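Local coordinates for A-type flavoprotein (Giardia intestinalis, PDB 2Q9U), which is a flavodiiron oxidoreductase that binds FMN and a mu-oxo-diiron centre and probably scavenges dioxygen, at residues V53-K58 / V82-E87; I78-M83 / T105-K110. All blocks are in the same frame, centred on the assembly; numbering follows the deposited sequence.

Contact 1 (V53-K58 / V82-E87). With FEO (mu-oxo-diiron), chain G.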
# COMPACT_ATOMS: atom_id res chain seq x y z
N VAL A 53 -2.97 2.93 -39.59
CA VAL A 53 -2.71 2.87 -38.14
C VAL A 53 -2.77 1.42 -37.70
O VAL A 53 -3.68 0.67 -38.07
CB VAL A 53 -3.73 3.70 -37.34
CG1 VAL A 53 -3.47 3.58 -35.80
CG2 VAL A 53 -3.66 5.17 -37.77
N ILE A 54 -1.78 1.03 -36.90
CA ILE A 54 -1.74 -0.29 -36.28
C ILE A 54 -2.09 -0.15 -34.81
O ILE A 54 -1.40 0.55 -34.06
CB ILE A 54 -0.34 -0.93 -36.40
CG1 ILE A 54 0.21 -0.83 -37.84
CG2 ILE A 54 -0.35 -2.40 -35.83
CD1 ILE A 54 -0.55 -1.69 -38.86
N ASP A 55 -3.17 -0.80 -34.42
CA ASP A 55 -3.68 -0.84 -33.05
C ASP A 55 -4.21 0.48 -32.47
O ASP A 55 -3.99 1.55 -33.02
CB ASP A 55 -2.67 -1.56 -32.11
CG ASP A 55 -2.53 -3.05 -32.47
OD1 ASP A 55 -3.57 -3.67 -32.86
OD2 ASP A 55 -1.40 -3.58 -32.38
N SER A 56 -4.94 0.38 -31.37
CA SER A 56 -5.41 1.54 -30.64
C SER A 56 -4.82 1.51 -29.22
O SER A 56 -3.80 0.86 -28.98
CB SER A 56 -6.95 1.56 -30.65
OG SER A 56 -7.48 2.74 -30.06
N VAL A 57 -5.46 2.22 -28.28
CA VAL A 57 -5.00 2.32 -26.88
C VAL A 57 -6.21 2.30 -25.94
O VAL A 57 -7.34 2.51 -26.39
CB VAL A 57 -4.18 3.62 -26.59
CG1 VAL A 57 -2.92 3.76 -27.49
CG2 VAL A 57 -5.05 4.86 -26.72
N LYS A 58 -5.94 2.11 -24.65
CA LYS A 58 -6.97 2.10 -23.60
C LYS A 58 -7.72 3.44 -23.61
O LYS A 58 -7.09 4.49 -23.72
CB LYS A 58 -6.26 1.90 -22.25
CG LYS A 58 -7.13 1.23 -21.17
CD LYS A 58 -6.37 1.26 -19.83
CE LYS A 58 -5.42 0.07 -19.63
NZ LYS A 58 -4.76 0.05 -18.23
N VAL A 82 -5.57 -1.20 -38.52
CA VAL A 82 -5.34 -2.61 -38.33
C VAL A 82 -5.38 -2.93 -36.84
O VAL A 82 -4.62 -2.36 -36.05
CB VAL A 82 -3.97 -3.04 -38.89
CG1 VAL A 82 -3.65 -4.48 -38.53
CG2 VAL A 82 -3.87 -2.79 -40.43
N MET A 83 -6.22 -3.90 -36.48
CA MET A 83 -6.40 -4.33 -35.09
C MET A 83 -5.93 -5.77 -34.90
O MET A 83 -6.46 -6.68 -35.51
CB MET A 83 -7.89 -4.18 -34.67
CG MET A 83 -8.39 -2.72 -34.64
SD MET A 83 -7.47 -1.61 -33.54
CE MET A 83 -7.91 -2.26 -31.92
N ASN A 84 -4.91 -5.96 -34.06
CA ASN A 84 -4.27 -7.26 -33.88
C ASN A 84 -4.95 -8.06 -32.79
O ASN A 84 -4.71 -9.26 -32.68
CB ASN A 84 -2.80 -7.05 -33.48
CG ASN A 84 -1.94 -6.58 -34.63
OD1 ASN A 84 -1.27 -5.53 -34.55
ND2 ASN A 84 -1.94 -7.34 -35.70
N HIS A 85 -5.74 -7.38 -31.95
CA HIS A 85 -6.14 -7.94 -30.63
C HIS A 85 -7.27 -7.05 -30.08
O HIS A 85 -7.23 -5.84 -30.26
CB HIS A 85 -4.89 -7.93 -29.74
CG HIS A 85 -5.03 -8.52 -28.37
ND1 HIS A 85 -5.77 -9.64 -28.08
CD2 HIS A 85 -4.41 -8.18 -27.21
CE1 HIS A 85 -5.66 -9.93 -26.79
NE2 HIS A 85 -4.83 -9.06 -26.24
N ALA A 86 -8.29 -7.64 -29.45
CA ALA A 86 -9.46 -6.87 -29.07
C ALA A 86 -9.44 -6.44 -27.60
O ALA A 86 -10.35 -5.74 -27.14
CB ALA A 86 -10.74 -7.69 -29.36
N GLU A 87 -8.42 -6.87 -26.85
CA GLU A 87 -8.33 -6.51 -25.43
C GLU A 87 -8.31 -4.98 -25.25
O GLU A 87 -7.73 -4.25 -26.08
CB GLU A 87 -7.13 -7.19 -24.74
CG GLU A 87 -7.26 -7.19 -23.19
CD GLU A 87 -6.11 -7.86 -22.52
OE1 GLU A 87 -5.47 -8.71 -23.18
OE2 GLU A 87 -5.82 -7.50 -21.35
FE1 FEO G . -1.82 -5.89 -24.00
FE2 FEO G . -3.65 -8.80 -24.28
O FEO G . -3.42 -6.76 -24.27
O HOH W 1 -4.79 -4.70 -30.67

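Contact 2 (I78-M83 / T105-K110)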
# COMPACT_ATOMS: atom_id res chain seq x y z
N ILE A 78 -6.90 8.78 -42.91
CA ILE A 78 -6.54 7.41 -42.55
C ILE A 78 -7.43 6.44 -43.33
O ILE A 78 -8.68 6.53 -43.26
CB ILE A 78 -6.68 7.18 -41.01
CG1 ILE A 78 -5.80 8.19 -40.23
CG2 ILE A 78 -6.39 5.69 -40.64
CD1 ILE A 78 -4.26 8.02 -40.44
N LYS A 79 -6.80 5.56 -44.10
CA LYS A 79 -7.52 4.54 -44.91
C LYS A 79 -7.76 3.22 -44.16
O LYS A 79 -8.82 2.61 -44.30
CB LYS A 79 -6.80 4.27 -46.24
CG LYS A 79 -7.36 3.05 -47.07
CD LYS A 79 -8.81 3.32 -47.56
CE LYS A 79 -9.42 2.10 -48.28
NZ LYS A 79 -10.77 2.50 -48.82
N TYR A 80 -6.76 2.77 -43.39
CA TYR A 80 -6.85 1.51 -42.65
C TYR A 80 -6.44 1.67 -41.19
O TYR A 80 -5.45 2.36 -40.86
CB TYR A 80 -5.97 0.41 -43.28
CG TYR A 80 -6.35 0.06 -44.71
CD1 TYR A 80 -7.57 -0.58 -44.99
CD2 TYR A 80 -5.50 0.36 -45.77
CE1 TYR A 80 -7.93 -0.89 -46.32
CE2 TYR A 80 -5.85 0.04 -47.09
CZ TYR A 80 -7.07 -0.57 -47.35
OH TYR A 80 -7.40 -0.87 -48.67
N VAL A 81 -7.21 1.03 -40.33
CA VAL A 81 -6.81 0.82 -38.92
C VAL A 81 -6.78 -0.69 -38.72
O VAL A 81 -7.82 -1.37 -38.78
CB VAL A 81 -7.76 1.47 -37.92
CG1 VAL A 81 -7.25 1.26 -36.48
CG2 VAL A 81 -7.91 2.96 -38.23
N VAL A 82 -5.57 -1.20 -38.52
CA VAL A 82 -5.34 -2.61 -38.33
C VAL A 82 -5.38 -2.93 -36.84
O VAL A 82 -4.62 -2.36 -36.05
CB VAL A 82 -3.97 -3.04 -38.89
CG1 VAL A 82 -3.65 -4.48 -38.53
CG2 VAL A 82 -3.87 -2.79 -40.43
N MET A 83 -6.22 -3.90 -36.48
CA MET A 83 -6.40 -4.33 -35.09
C MET A 83 -5.93 -5.77 -34.90
O MET A 83 -6.46 -6.68 -35.51
CB MET A 83 -7.89 -4.18 -34.67
CG MET A 83 -8.39 -2.72 -34.64
SD MET A 83 -7.47 -1.61 -33.54
CE MET A 83 -7.91 -2.26 -31.92
N THR A 105 -11.23 1.91 -43.01
CA THR A 105 -11.73 0.55 -42.91
C THR A 105 -10.92 -0.15 -41.81
O THR A 105 -9.69 -0.04 -41.77
CB THR A 105 -11.53 -0.19 -44.26
OG1 THR A 105 -12.32 0.47 -45.27
CG2 THR A 105 -11.94 -1.64 -44.18
N PHE A 106 -11.63 -0.85 -40.93
CA PHE A 106 -11.01 -1.58 -39.82
C PHE A 106 -10.64 -2.97 -40.33
O PHE A 106 -11.50 -3.68 -40.88
CB PHE A 106 -11.95 -1.60 -38.60
CG PHE A 106 -12.01 -0.29 -37.90
CD1 PHE A 106 -11.07 0.03 -36.91
CD2 PHE A 106 -12.94 0.68 -38.29
CE1 PHE A 106 -11.08 1.29 -36.29
CE2 PHE A 106 -12.96 1.93 -37.69
CZ PHE A 106 -12.02 2.24 -36.68
N VAL A 107 -9.36 -3.31 -40.19
CA VAL A 107 -8.81 -4.52 -40.79
C VAL A 107 -8.41 -5.47 -39.67
O VAL A 107 -7.59 -5.12 -38.82
CB VAL A 107 -7.53 -4.20 -41.60
CG1 VAL A 107 -6.93 -5.46 -42.20
CG2 VAL A 107 -7.79 -3.15 -42.69
N CYS A 108 -8.98 -6.67 -39.69
CA CYS A 108 -8.67 -7.66 -38.68
C CYS A 108 -9.22 -9.01 -39.10
O CYS A 108 -9.91 -9.11 -40.12
CB CYS A 108 -9.31 -7.23 -37.33
SG CYS A 108 -11.12 -6.94 -37.43
N THR A 109 -8.92 -10.03 -38.31
CA THR A 109 -9.43 -11.37 -38.55
C THR A 109 -10.89 -11.45 -38.09
O THR A 109 -11.39 -10.56 -37.39
CB THR A 109 -8.62 -12.42 -37.76
OG1 THR A 109 -8.73 -12.14 -36.36
CG2 THR A 109 -7.13 -12.45 -38.17
N LYS A 110 -11.57 -12.52 -38.47
CA LYS A 110 -12.97 -12.70 -38.12
C LYS A 110 -13.16 -12.76 -36.59
O LYS A 110 -14.06 -12.11 -36.03
CB LYS A 110 -13.54 -13.94 -38.80
CG LYS A 110 -15.02 -14.18 -38.50
CD LYS A 110 -15.90 -12.96 -38.78
CE LYS A 110 -16.49 -12.97 -40.17
NZ LYS A 110 -17.30 -11.73 -40.41
O HOH W 2 -11.91 2.90 -46.22
O HOH W 3 -6.81 -9.38 -36.13

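Contact 1 (V53-K58 / V82-E87)
The C-terminal end of parallel strand 52-54 meets the loop leaving strand 80-82 here, and that loop carries two ligands of the diiron site. Two nearly straight backbone bonds place Ile54 opposite Val82: Val82 N donates a hydrogen bond to Val53 O (2.7 Å), and Asp55 N donates one to Val82 O (2.7 Å). Each donor lies almost on the C=O axis. On the face these two residues share, Ile54 CD1 lies alongside Val82 CB at 3.7 Å. Asp55 CG is anti to the carbonyl carbon (chi1 -66°), and OD1 receives Asn84 N at 2.9 Å on its syn lone pair, 165° at the hydrogen. A water donates to both Asp55 OD1 and His85 O. These bonds probably help set the start of the His-X-Glu-X-Asp-His motif, the flavodiiron version of the metallo-beta-lactamase His-X-His-X-Asp-His. His85 NE2 (2.3 Å) and Glu87 OE1 (2.1 Å) bind FE2, as do His152 and Asp171, while His85 ND1 is hydrogen-bonded to Asp155. Glu87 OE2 is hydrogen-bonded to Tyr267 OH of the second subunit, and Glu87 also touches FMN. Met83, bent at chi2 and chi3, packs its SD 3.9 Å from Ser56 N and its CE near Ser56 CB.

Contact 2 (I78-M83 / T105-K110)
Tyr80 leaves the sheet on the face it shares with Val107. Its CB lies 4.0 Å from Val107 CG2, and with CG anti to the carbonyl carbon (chi1 -61°) the near ring corner, CD1, touches Val107 CG2 obliquely at 3.5 Å, while Thr105 O sits at the ring edge, near its plane. One ring face receives Lys79 CG, offset toward the rim; the tip runs on alongside Lys79, OH lying 3.6 Å from Lys79 CE. Lys79 NZ and Thr105 OG1 are joined through a water hydrogen-bonded to both.

The backbone pairs strand 80-82 with strand 105-108 in parallel, their directions 30° apart. Thr105 N to Lys79 O, Val81 N to Thr105 O, Val107 N to Val81 O (2.9 Å, 170° at the hydrogen) and Met83 N to Val107 O alternate in direction; the first three donors lie above the carbonyl plane, whereas Met83 N comes nearly along the C=O axis. On the face opposite Tyr80 and Val107, Val81 and Phe106 point the same way, Val81 CB being 3.7 Å from Phe106 CE1, and Met83 CG approaches the ring's edge. Past the strands, a water links Met83 O to Thr109 N, the N-cap residue of helix 110-120.

These two strands of the beta-alpha-beta unit with helix 94-97 lie between strands 52-54 and 127-129; Val82 and Val107 pack against Phe145 of strand 142-147, and Phe106 touches Trp127.

Overall arrangement
After the antiparallel strands of its N-terminal part, the chain lays down strand 52-54, passes through helix 62-72, and returns at strand 80-82, where contact 1 closes the first excursion. It leaves again by the iron-binding loop, runs through helix 94-97, and comes back as strand 105-108, so contact 2 closes the second. The two closures follow one another, with Val82 and Met83 belonging to both contacts. Strand 80-82 thus lies between strands 52-54 and 105-108, both parallel to it, with parallel strand 127-129 beyond; Val53 N lies 2.8 Å from Tyr80 O, a probable hydrogen bond joining the contacts. Contact 1 ties the sheet to the diiron site, contact 2 to the start of helix 110-120.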